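Local coordinates for protein BIS(5'-nucleosyl)-tetraphosphatase (Diadenosine tetraphosphatase), putative (Plasmodium falciparum, PDB 5CFJ) that probably hydrolyses diadenosine tetraphosphate asymmetrically, as a Nudix-family bis(5'-nucleosyl)-tetraphosphatase of the malaria parasite, at residues A[61-64]-A[65-69]; A[53-57]-A[58-62]. All coordinates share one frame; numbering follows the deposited sequence.

How the interactions relate
Both contacts are local and use helix 57-69. Interaction 2 comes first along the chain: it covers the loop that follows strand 44-50 and the first turns of the helix. Interaction 1 takes over from Ala-61 and Val-62, which the two share, and follows the helix on to Thr-69. Their centres are about 10 Å apart. A salt bridge ties them directly, with Arg-63 NE 2.7 Å from Glu-55 OE2. Together they span most of the Nudix box, the loop-helix signature of this family, so the capped start in interaction 2 and the Arg-63/glutamate face in interaction 1 lie along one helix, whose other side packs on the sheet through Ala-61 and Thr-65.

Interaction 1 of 2, residues A[61-64]-A[65-69]; sequences AVRE and TLEET
Arg-63 and Glu-67, one helical turn apart, run side by side and point the same way, and their ends meet in a salt bridge. Arg-63 NH1 donates to Glu-67 OE2 at 2.9 Å. The oxygen lies in the guanidinium plane, at its edge, but is itself approached from above the carboxylate plane; the two flat groups are turned 50° apart. The same nitrogen makes a second salt bridge, to Glu-64 OE2 at 2.8 Å, so NH1 sits between two carboxylates. The remaining guanidinium nitrogens are used too: NE pairs with Glu-55 and NH2 bonds to the carbonyl of Leu-50, which fixes the rotation of the whole group.

Glu-64 folds back at its second torsion (chi2 -76°), bringing OE2 alongside NH1, slightly tilted from the guanidinium plane. Two waters bridge it to Glu-67: one links Glu-64 OE1 to Glu-67 OE1, the other joins Glu-64 OE2 to that same OE1. The spacing of these residues matches the Nudix box, whose glutamates bind divalent metal ions in related hydrolases. Glu-64 OE1 also comes within 3.2 Å of Glu-68 OE2, with the carboxylate planes 75° apart, a close pairing of like charges consistent with a metal-binding site. The other oxygen of Glu-68 is held by the backbone N of Lys-48.

Thr-65 faces the sheet, touching Ile-11 and Pro-47. With OG1 turned anti to its carbonyl carbon, the hydroxyl points back to the preceding turn, where OG1 (2.9 Å) and the backbone N both donate to Ala-61 O, from opposite faces of the carbonyl plane. Thr-65 O in turn takes two donors from opposite faces, the N and the hydroxyl of Thr-69, though that hydroxyl has a different rotamer and also meets Ile-71 N.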
loop_
_atom_site.group_PDB
_atom_site.type_symbol
_atom_site.label_atom_id
_atom_site.label_comp_id
_atom_site.label_asym_id
_atom_site.label_seq_id
_atom_site.Cartn_x
_atom_site.Cartn_y
_atom_site.Cartn_z
ATOM N N ALA A 61 -0.121 4.145 9.755
ATOM C CA ALA A 61 0.355 3.693 8.456
ATOM C C ALA A 61 1.862 3.408 8.490
ATOM O O ALA A 61 2.322 2.370 8.005
ATOM C CB ALA A 61 0.036 4.716 7.406
ATOM N N VAL A 62 2.627 4.329 9.075
ATOM C CA VAL A 62 4.072 4.170 9.171
ATOM C C VAL A 62 4.442 2.944 10.003
ATOM O O VAL A 62 5.283 2.133 9.601
ATOM C CB VAL A 62 4.720 5.434 9.764
ATOM C CG1 VAL A 62 6.173 5.172 10.151
ATOM C CG2 VAL A 62 4.616 6.589 8.765
ATOM N N ARG A 63 3.795 2.785 11.154
ATOM C CA ARG A 63 4.086 1.630 11.992
ATOM C C ARG A 63 3.743 0.311 11.307
ATOM O O ARG A 63 4.534 -0.623 11.332
ATOM C CB ARG A 63 3.342 1.715 13.315
ATOM C CG ARG A 63 3.623 0.508 14.218
ATOM C CD ARG A 63 2.820 0.528 15.525
ATOM N NE ARG A 63 1.424 0.885 15.281
ATOM C CZ ARG A 63 0.522 0.069 14.746
ATOM N NH1 ARG A 63 0.855 -1.172 14.397
ATOM N NH2 ARG A 63 -0.712 0.505 14.535
ATOM N N GLU A 64 2.561 0.231 10.702
ATOM C CA GLU A 64 2.164 -1.001 10.032
ATOM C C GLU A 64 3.095 -1.325 8.868
ATOM O O GLU A 64 3.435 -2.481 8.640
ATOM C CB GLU A 64 0.715 -0.907 9.554
ATOM C CG GLU A 64 -0.282 -0.904 10.698
ATOM C CD GLU A 64 -0.472 -2.276 11.304
ATOM O OE1 GLU A 64 -0.227 -3.267 10.589
ATOM O OE2 GLU A 64 -0.878 -2.362 12.481
ATOM N N THR A 65 3.534 -0.296 8.153
ATOM C CA THR A 65 4.474 -0.510 7.062
ATOM C C THR A 65 5.791 -1.068 7.597
ATOM O O THR A 65 6.339 -2.029 7.048
ATOM C CB THR A 65 4.687 0.790 6.288
ATOM O OG1 THR A 65 3.439 1.138 5.677
ATOM C CG2 THR A 65 5.749 0.634 5.203
ATOM N N LEU A 66 6.273 -0.503 8.702
ATOM C CA LEU A 66 7.488 -1.010 9.324
ATOM C C LEU A 66 7.322 -2.469 9.780
ATOM O O LEU A 66 8.192 -3.304 9.549
ATOM C CB LEU A 66 7.879 -0.117 10.497
ATOM C CG LEU A 66 9.081 -0.547 11.332
ATOM C CD1 LEU A 66 10.335 -0.682 10.480
ATOM C CD2 LEU A 66 9.297 0.463 12.441
ATOM N N GLU A 67 6.203 -2.775 10.427
ATOM C CA GLU A 67 5.939 -4.129 10.894
ATOM C C GLU A 67 5.875 -5.125 9.747
ATOM O O GLU A 67 6.364 -6.248 9.862
ATOM C CB GLU A 67 4.629 -4.185 11.677
ATOM C CG GLU A 67 4.699 -3.481 13.013
ATOM C CD GLU A 67 3.451 -3.648 13.852
ATOM O OE1 GLU A 67 2.723 -4.642 13.652
ATOM O OE2 GLU A 67 3.212 -2.786 14.726
ATOM N N GLU A 68 5.266 -4.717 8.639
ATOM C CA GLU A 68 4.957 -5.654 7.564
ATOM C C GLU A 68 6.044 -5.762 6.500
ATOM O O GLU A 68 6.037 -6.709 5.712
ATOM C CB GLU A 68 3.618 -5.283 6.923
ATOM C CG GLU A 68 2.473 -5.504 7.882
ATOM C CD GLU A 68 1.128 -5.057 7.359
ATOM O OE1 GLU A 68 1.024 -4.517 6.236
ATOM O OE2 GLU A 68 0.142 -5.264 8.091
ATOM N N THR A 69 6.978 -4.815 6.469
ATOM C CA THR A 69 8.010 -4.810 5.433
ATOM C C THR A 69 9.423 -4.573 5.957
ATOM O O THR A 69 10.388 -4.702 5.211
ATOM C CB THR A 69 7.756 -3.713 4.373
ATOM O OG1 THR A 69 7.991 -2.424 4.950
ATOM C CG2 THR A 69 6.359 -3.774 3.795
HETATM O O HOH W 1 1.433 -5.675 11.371
HETATM O O HOH W 2 0.053 -4.444 14.362
#

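Interaction 2 of 2, residues A[53-57]-A[58-62]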
loop_
_atom_site.group_PDB
_atom_site.type_symbol
_atom_site.label_atom_id
_atom_site.label_comp_id
_atom_site.label_asym_id
_atom_site.label_seq_id
_atom_site.Cartn_x
_atom_site.Cartn_y
_atom_site.Cartn_z
ATOM N N ASN A 53 -2.968 2.909 20.072
ATOM C CA ASN A 53 -3.300 4.110 20.835
ATOM C C ASN A 53 -2.485 5.345 20.515
ATOM O O ASN A 53 -1.272 5.272 20.320
ATOM C CB ASN A 53 -3.150 3.844 22.330
ATOM C CG ASN A 53 -3.557 5.043 23.178
ATOM O OD1 ASN A 53 -4.594 5.657 22.940
ATOM N ND2 ASN A 53 -2.732 5.400 24.156
ATOM N N ASN A 54 -3.168 6.482 20.510
ATOM C CA ASN A 54 -2.520 7.784 20.382
ATOM C C ASN A 54 -1.734 7.854 19.093
ATOM O O ASN A 54 -0.603 8.334 19.050
ATOM C CB ASN A 54 -1.613 8.051 21.592
ATOM C CG ASN A 54 -1.209 9.512 21.730
ATOM O OD1 ASN A 54 -1.326 10.300 20.794
ATOM N ND2 ASN A 54 -0.696 9.868 22.904
ATOM N N GLU A 55 -2.334 7.306 18.048
ATOM C CA GLU A 55 -1.760 7.374 16.718
ATOM C C GLU A 55 -2.645 8.195 15.811
ATOM O O GLU A 55 -3.855 8.004 15.785
ATOM C CB GLU A 55 -1.582 5.978 16.120
ATOM C CG GLU A 55 -0.500 5.168 16.784
ATOM C CD GLU A 55 -0.243 3.845 16.087
ATOM O OE1 GLU A 55 -1.164 3.301 15.428
ATOM O OE2 GLU A 55 0.894 3.351 16.194
ATOM N N SER A 56 -2.034 9.110 15.070
ATOM C CA SER A 56 -2.670 9.662 13.888
ATOM C C SER A 56 -2.784 8.554 12.845
ATOM O O SER A 56 -2.097 7.532 12.932
ATOM C CB SER A 56 -1.856 10.818 13.327
ATOM O OG SER A 56 -0.593 10.330 12.900
ATOM N N GLY A 57 -3.620 8.757 11.832
ATOM C CA GLY A 57 -3.694 7.804 10.734
ATOM C C GLY A 57 -2.322 7.565 10.116
ATOM O O GLY A 57 -1.945 6.427 9.820
ATOM N N LEU A 58 -1.554 8.637 9.945
ATOM C CA LEU A 58 -0.228 8.532 9.351
ATOM C C LEU A 58 0.709 7.716 10.237
ATOM O O LEU A 58 1.458 6.879 9.747
ATOM C CB LEU A 58 0.353 9.923 9.092
ATOM C CG LEU A 58 1.729 9.956 8.431
ATOM C CD1 LEU A 58 1.694 9.265 7.076
ATOM C CD2 LEU A 58 2.216 11.389 8.291
ATOM N N GLU A 59 0.674 7.949 11.546
ATOM C CA GLU A 59 1.496 7.159 12.457
ATOM C C GLU A 59 1.154 5.674 12.366
ATOM O O GLU A 59 2.045 4.825 12.344
ATOM C CB GLU A 59 1.346 7.660 13.896
ATOM C CG GLU A 59 2.111 8.953 14.165
ATOM C CD GLU A 59 1.819 9.555 15.526
ATOM O OE1 GLU A 59 0.720 9.332 16.071
ATOM O OE2 GLU A 59 2.700 10.258 16.053
ATOM N N THR A 60 -0.134 5.362 12.294
ATOM C CA THR A 60 -0.551 3.971 12.141
ATOM C C THR A 60 0.010 3.395 10.842
ATOM O O THR A 60 0.567 2.307 10.824
ATOM C CB THR A 60 -2.081 3.844 12.148
ATOM O OG1 THR A 60 -2.581 4.258 13.425
ATOM C CG2 THR A 60 -2.518 2.415 11.858
ATOM N N ALA A 61 -0.121 4.145 9.755
ATOM C CA ALA A 61 0.355 3.693 8.456
ATOM C C ALA A 61 1.862 3.408 8.490
ATOM O O ALA A 61 2.322 2.370 8.005
ATOM C CB ALA A 61 0.036 4.716 7.406
ATOM N N VAL A 62 2.627 4.329 9.075
ATOM C CA VAL A 62 4.072 4.170 9.171
ATOM C C VAL A 62 4.442 2.944 10.003
ATOM O O VAL A 62 5.283 2.133 9.601
ATOM C CB VAL A 62 4.720 5.434 9.764
ATOM C CG1 VAL A 62 6.173 5.172 10.151
ATOM C CG2 VAL A 62 4.616 6.589 8.765
#
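A capping box starts helix 57-69, in the part of the Nudix box where the loop after strand 44-50 turns into the helix. Ser-56 is the N-cap: its OG accepts the N-H of Glu-59 at 3.0 Å, in a nearly straight bond. The hydroxyl gets there because it stands between its own backbone N and carbonyl carbon (chi1 64°), facing the first turn of the helix. Glu-59 returns the bond. Its chain is extended beyond CG and reaches back along the loop, so that OE1 accepts from Ser-56 N at 2.9 Å, on the anti side of the carboxylate and some way out of its plane. On the way CG passes 3.3 Å from Ser-56 OG, so the two side chains pack as well as exchange bonds.

Routine helix bonds begin here as well, Thr-60 N donating to Ser-56 O and Ala-61 N to Gly-57 O.

Beside the box, Glu-55 and Thr-60 cross at about a right angle. Thr-60 OG1 donates to Glu-55 OE1 at 2.6 Å, arriving from above the carboxylate plane, while CB of Glu-55 lies 3.3 Å from the same hydroxyl. His-51 ND1 is a second partner of that hydroxyl, and Glu-52 N also bonds to Glu-55 OE1. On the flank facing the sheet, Leu-58 rests on Leu-78 and Tyr-99.

The chemistry thus divides into two parts: a reciprocal serine-glutamate exchange satisfies the N-H groups of both Glu-59 and Ser-56 at the start of the helix, and a carboxylate with bonds to both oxygens has its orientation fixed by loop and helix together, which would position Arg-63, a turn beyond Thr-60.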